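Local coordinates for protein platelet aggregation factor Sm-hPAF (Streptococcus mitis, PDB 4GWI) that binds fucosylated glycans such as Lewis y through its F-type lectin domain, the part of a probably pore-forming, cholesterol-dependent cytolysin present here, at residues Q102-L107 and A111-F116. The protein carries 2 engineered substitutions. Residues are numbered along the deposited sequence; the frame is centred on the assembly and turned at random.
Sequences QHFDSL and AELEVF
Strands 102-104 and 112-116 run nearly antiparallel, at 157° between their directions, but their axes come no closer than 9.6 Å, so they face one another through side chains from the two different sheets of the F-type lectin beta-sandwich. The chain passes from one sheet to the other through the short loop that contains L107, and the contact lies beside that connection, joining an edge of one sheet to the other: 98-104 is the outermost strand of its sheet, paired with 87-92, whereas 112-117 pairs with 64-74.

Apolar side chains fill the middle. L113 sets its CD2 methyl over the centre of the F104 ring, a CH-pi contact 3.7 Å from the centroid and 10° off the normal. Having CG anti to the backbone N (chi1 170°) directs the L113 branch toward that face. Further along the strand, V115 brings CG2 obliquely to the ring, 3.8 Å from F104 CZ. On the loop side, L107 CG packs 3.9 Å from L113 CB, while CD2 of L107 rests against the backbone of E112. F87 of the neighbouring strand touches both leucines and extends this apolar layer.

At the Q102 end the contact turns polar. The extended end of that side chain slides past V115, with OE1 3.5 Å from V115 CG1, and its amide engages the backbone of F116 in two ways. NE2 donates a nearly straight hydrogen bond to F116 O (2.8 Å), which lies in the plane of the Q102 amide although the donor stands above the carbonyl plane. The second link passes through a water molecule, which donates to Q102 OE1 and accepts from F116 N at 2.9 Å.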
ATOM      1  N   GLN A 102      10.441  -1.274   5.553  1.00 20.26           N
ATOM      2  CA  GLN A 102      10.392  -2.671   6.021  1.00 20.87           C
ATOM      3  C   GLN A 102      10.183  -3.550   4.833  1.00 22.81           C
ATOM      4  O   GLN A 102       9.401  -3.225   3.927  1.00 22.17           O
ATOM      5  CB  GLN A 102       9.238  -2.874   6.966  1.00 19.20           C
ATOM      6  CG  GLN A 102       9.546  -2.224   8.314  1.00 22.81           C
ATOM      7  CD  GLN A 102       8.432  -2.358   9.342  1.00 21.13           C
ATOM      8  OE1 GLN A 102       7.873  -3.451   9.512  1.00 23.45           O
ATOM      9  NE2 GLN A 102       8.155  -1.249  10.100  1.00 20.52           N
ATOM     10  N   HIS A 103      10.886  -4.659   4.797  1.00 22.28           N
ATOM     11  CA  HIS A 103      10.795  -5.628   3.736  1.00 23.36           C
ATOM     12  C   HIS A 103       9.989  -6.848   4.152  1.00 21.63           C
ATOM     13  O   HIS A 103      10.068  -7.313   5.309  1.00 22.85           O
ATOM     14  CB  HIS A 103      12.217  -6.079   3.394  1.00 23.71           C
ATOM     15  CG  HIS A 103      12.229  -7.195   2.361  1.00 26.84           C
ATOM     16  ND1 HIS A 103      11.987  -6.957   1.053  1.00 31.89           N
ATOM     17  CD2 HIS A 103      12.362  -8.578   2.514  1.00 34.13           C
ATOM     18  CE1 HIS A 103      12.022  -8.163   0.374  1.00 30.86           C
ATOM     19  NE2 HIS A 103      12.210  -9.141   1.275  1.00 36.44           N
ATOM     20  N   PHE A 104       9.216  -7.395   3.208  1.00 21.74           N
ATOM     21  CA  PHE A 104       8.392  -8.598   3.430  1.00 22.59           C
ATOM     22  C   PHE A 104       8.529  -9.600   2.347  1.00 25.77           C
ATOM     23  O   PHE A 104       8.489  -9.278   1.179  1.00 23.58           O
ATOM     24  CB  PHE A 104       6.879  -8.248   3.549  1.00 23.46           C
ATOM     25  CG  PHE A 104       6.627  -7.302   4.681  1.00 23.63           C
ATOM     26  CD1 PHE A 104       6.433  -7.818   5.966  1.00 23.12           C
ATOM     27  CD2 PHE A 104       6.767  -5.896   4.485  1.00 21.25           C
ATOM     28  CE1 PHE A 104       6.337  -6.962   7.098  1.00 24.40           C
ATOM     29  CE2 PHE A 104       6.652  -5.089   5.609  1.00 23.00           C
ATOM     30  CZ  PHE A 104       6.429  -5.590   6.868  1.00 23.38           C
ATOM     31  N   ASP A 105       8.711 -10.864   2.723  1.00 26.97           N
ATOM     32  CA  ASP A 105       8.806 -11.878   1.688  1.00 28.28           C
ATOM     33  C   ASP A 105       7.434 -12.252   1.169  1.00 26.67           C
ATOM     34  O   ASP A 105       7.300 -12.428  -0.020  1.00 29.69           O
ATOM     35  CB  ASP A 105       9.395 -13.168   2.305  1.00 32.08           C
ATOM     36  CG  ASP A 105      10.860 -13.035   2.664  1.00 44.76           C
ATOM     37  OD1 ASP A 105      11.604 -12.239   2.024  1.00 43.56           O
ATOM     38  OD2 ASP A 105      11.263 -13.795   3.583  1.00 49.83           O
ATOM     39  N   SER A 106       6.430 -12.376   2.024  1.00 30.06           N
ATOM     40  CA  SER A 106       5.133 -12.925   1.652  1.00 37.06           C
ATOM     41  C   SER A 106       4.110 -12.385   2.602  1.00 36.94           C
ATOM     42  O   SER A 106       4.473 -11.853   3.629  1.00 35.30           O
ATOM     43  CB  SER A 106       5.140 -14.453   1.926  1.00 36.86           C
ATOM     44  OG  SER A 106       4.285 -15.092   1.055  1.00 57.28           O
ATOM     45  N   LEU A 107       2.826 -12.553   2.255  1.00 32.04           N
ATOM     46  CA  LEU A 107       1.764 -12.392   3.221  1.00 32.18           C
ATOM     47  C   LEU A 107       1.360 -13.794   3.795  1.00 42.17           C
ATOM     48  O   LEU A 107       0.454 -13.871   4.664  1.00 41.08           O
ATOM     49  CB  LEU A 107       0.536 -11.806   2.527  1.00 31.77           C
ATOM     50  CG  LEU A 107       0.395 -10.305   2.732  1.00 31.00           C
ATOM     51  CD1 LEU A 107       1.580  -9.615   2.074  1.00 31.47           C
ATOM     52  CD2 LEU A 107      -0.931  -9.774   2.174  1.00 27.99           C
ATOM     53  N   ALA A 111      -4.986 -12.533   3.923  1.00 26.17           N
ATOM     54  CA  ALA A 111      -5.678 -11.508   3.092  1.00 27.45           C
ATOM     55  C   ALA A 111      -5.063 -10.121   3.410  1.00 26.50           C
ATOM     56  O   ALA A 111      -5.234  -9.176   2.592  1.00 24.29           O
ATOM     57  CB  ALA A 111      -7.141 -11.441   3.428  1.00 28.45           C
ATOM     58  N   GLU A 112      -4.439  -9.972   4.589  1.00 24.41           N
ATOM     59  CA  GLU A 112      -4.022  -8.616   4.971  1.00 22.70           C
ATOM     60  C   GLU A 112      -2.653  -8.720   5.640  1.00 25.04           C
ATOM     61  O   GLU A 112      -2.204  -9.790   6.098  1.00 24.93           O
ATOM     62  CB  GLU A 112      -4.995  -7.960   5.878  1.00 27.59           C
ATOM     63  CG  GLU A 112      -5.232  -8.745   7.117  1.00 41.24           C
ATOM     64  CD  GLU A 112      -6.449  -8.244   7.913  1.00 53.74           C
ATOM     65  OE1 GLU A 112      -7.566  -8.115   7.321  1.00 53.16           O
ATOM     66  OE2 GLU A 112      -6.246  -8.007   9.142  1.00 67.18           O
ATOM     67  N   LEU A 113      -1.943  -7.582   5.667  1.00 21.62           N
ATOM     68  CA  LEU A 113      -0.614  -7.483   6.382  1.00 23.04           C
ATOM     69  C   LEU A 113      -0.691  -6.233   7.201  1.00 21.56           C
ATOM     70  O   LEU A 113      -0.983  -5.124   6.692  1.00 20.06           O
ATOM     71  CB  LEU A 113       0.560  -7.403   5.387  1.00 23.14           C
ATOM     72  CG  LEU A 113       1.906  -7.057   6.073  1.00 24.40           C
ATOM     73  CD1 LEU A 113       2.303  -8.184   7.031  1.00 28.63           C
ATOM     74  CD2 LEU A 113       2.978  -6.790   4.978  1.00 23.84           C
ATOM     75  N   GLU A 114      -0.398  -6.308   8.505  1.00 21.48           N
ATOM     76  CA  GLU A 114      -0.322  -5.105   9.316  1.00 19.57           C
ATOM     77  C   GLU A 114       1.156  -4.763   9.562  1.00 21.62           C
ATOM     78  O   GLU A 114       1.966  -5.629  10.024  1.00 25.94           O
ATOM     79  CB  GLU A 114      -0.924  -5.347  10.743  1.00 25.09           C
ATOM     80  CG  GLU A 114      -2.481  -5.466  10.637  1.00 30.70           C
ATOM     81  CD  GLU A 114      -3.175  -5.608  11.985  1.00 37.76           C
ATOM     82  OE1 GLU A 114      -2.525  -5.992  12.972  1.00 39.86           O
ATOM     83  OE2 GLU A 114      -4.385  -5.324  12.016  1.00 47.06           O
ATOM     84  N   VAL A 115       1.519  -3.544   9.161  1.00 20.14           N
ATOM     85  CA  VAL A 115       2.961  -3.126   9.297  1.00 19.33           C
ATOM     86  C   VAL A 115       2.978  -2.036  10.347  1.00 18.80           C
ATOM     87  O   VAL A 115       2.259  -1.030  10.298  1.00 20.30           O
ATOM     88  CB  VAL A 115       3.398  -2.547   7.946  1.00 18.88           C
ATOM     89  CG1 VAL A 115       4.913  -2.200   8.077  1.00 19.72           C
ATOM     90  CG2 VAL A 115       3.184  -3.525   6.800  1.00 21.68           C
ATOM     91  N   PHE A 116       3.814  -2.208  11.377  1.00 19.55           N
ATOM     92  CA  PHE A 116       3.883  -1.224  12.457  1.00 19.94           C
ATOM     93  C   PHE A 116       5.157  -0.373  12.379  1.00 18.56           C
ATOM     94  O   PHE A 116       6.212  -0.982  12.130  1.00 22.13           O
ATOM     95  CB  PHE A 116       3.837  -1.968  13.811  1.00 21.43           C
ATOM     96  CG  PHE A 116       2.455  -2.599  14.059  1.00 24.39           C
ATOM     97  CD1 PHE A 116       1.499  -1.808  14.637  1.00 31.61           C
ATOM     98  CD2 PHE A 116       2.238  -3.931  13.714  1.00 29.92           C
ATOM     99  CE1 PHE A 116       0.207  -2.337  14.879  1.00 38.50           C
ATOM    100  CE2 PHE A 116       0.914  -4.469  13.960  1.00 27.19           C
ATOM    101  CZ  PHE A 116      -0.034  -3.639  14.527  1.00 30.31           C
TER
HETATM  102  O   HOH W   1       5.833  -4.301  11.232  1.00 24.34           O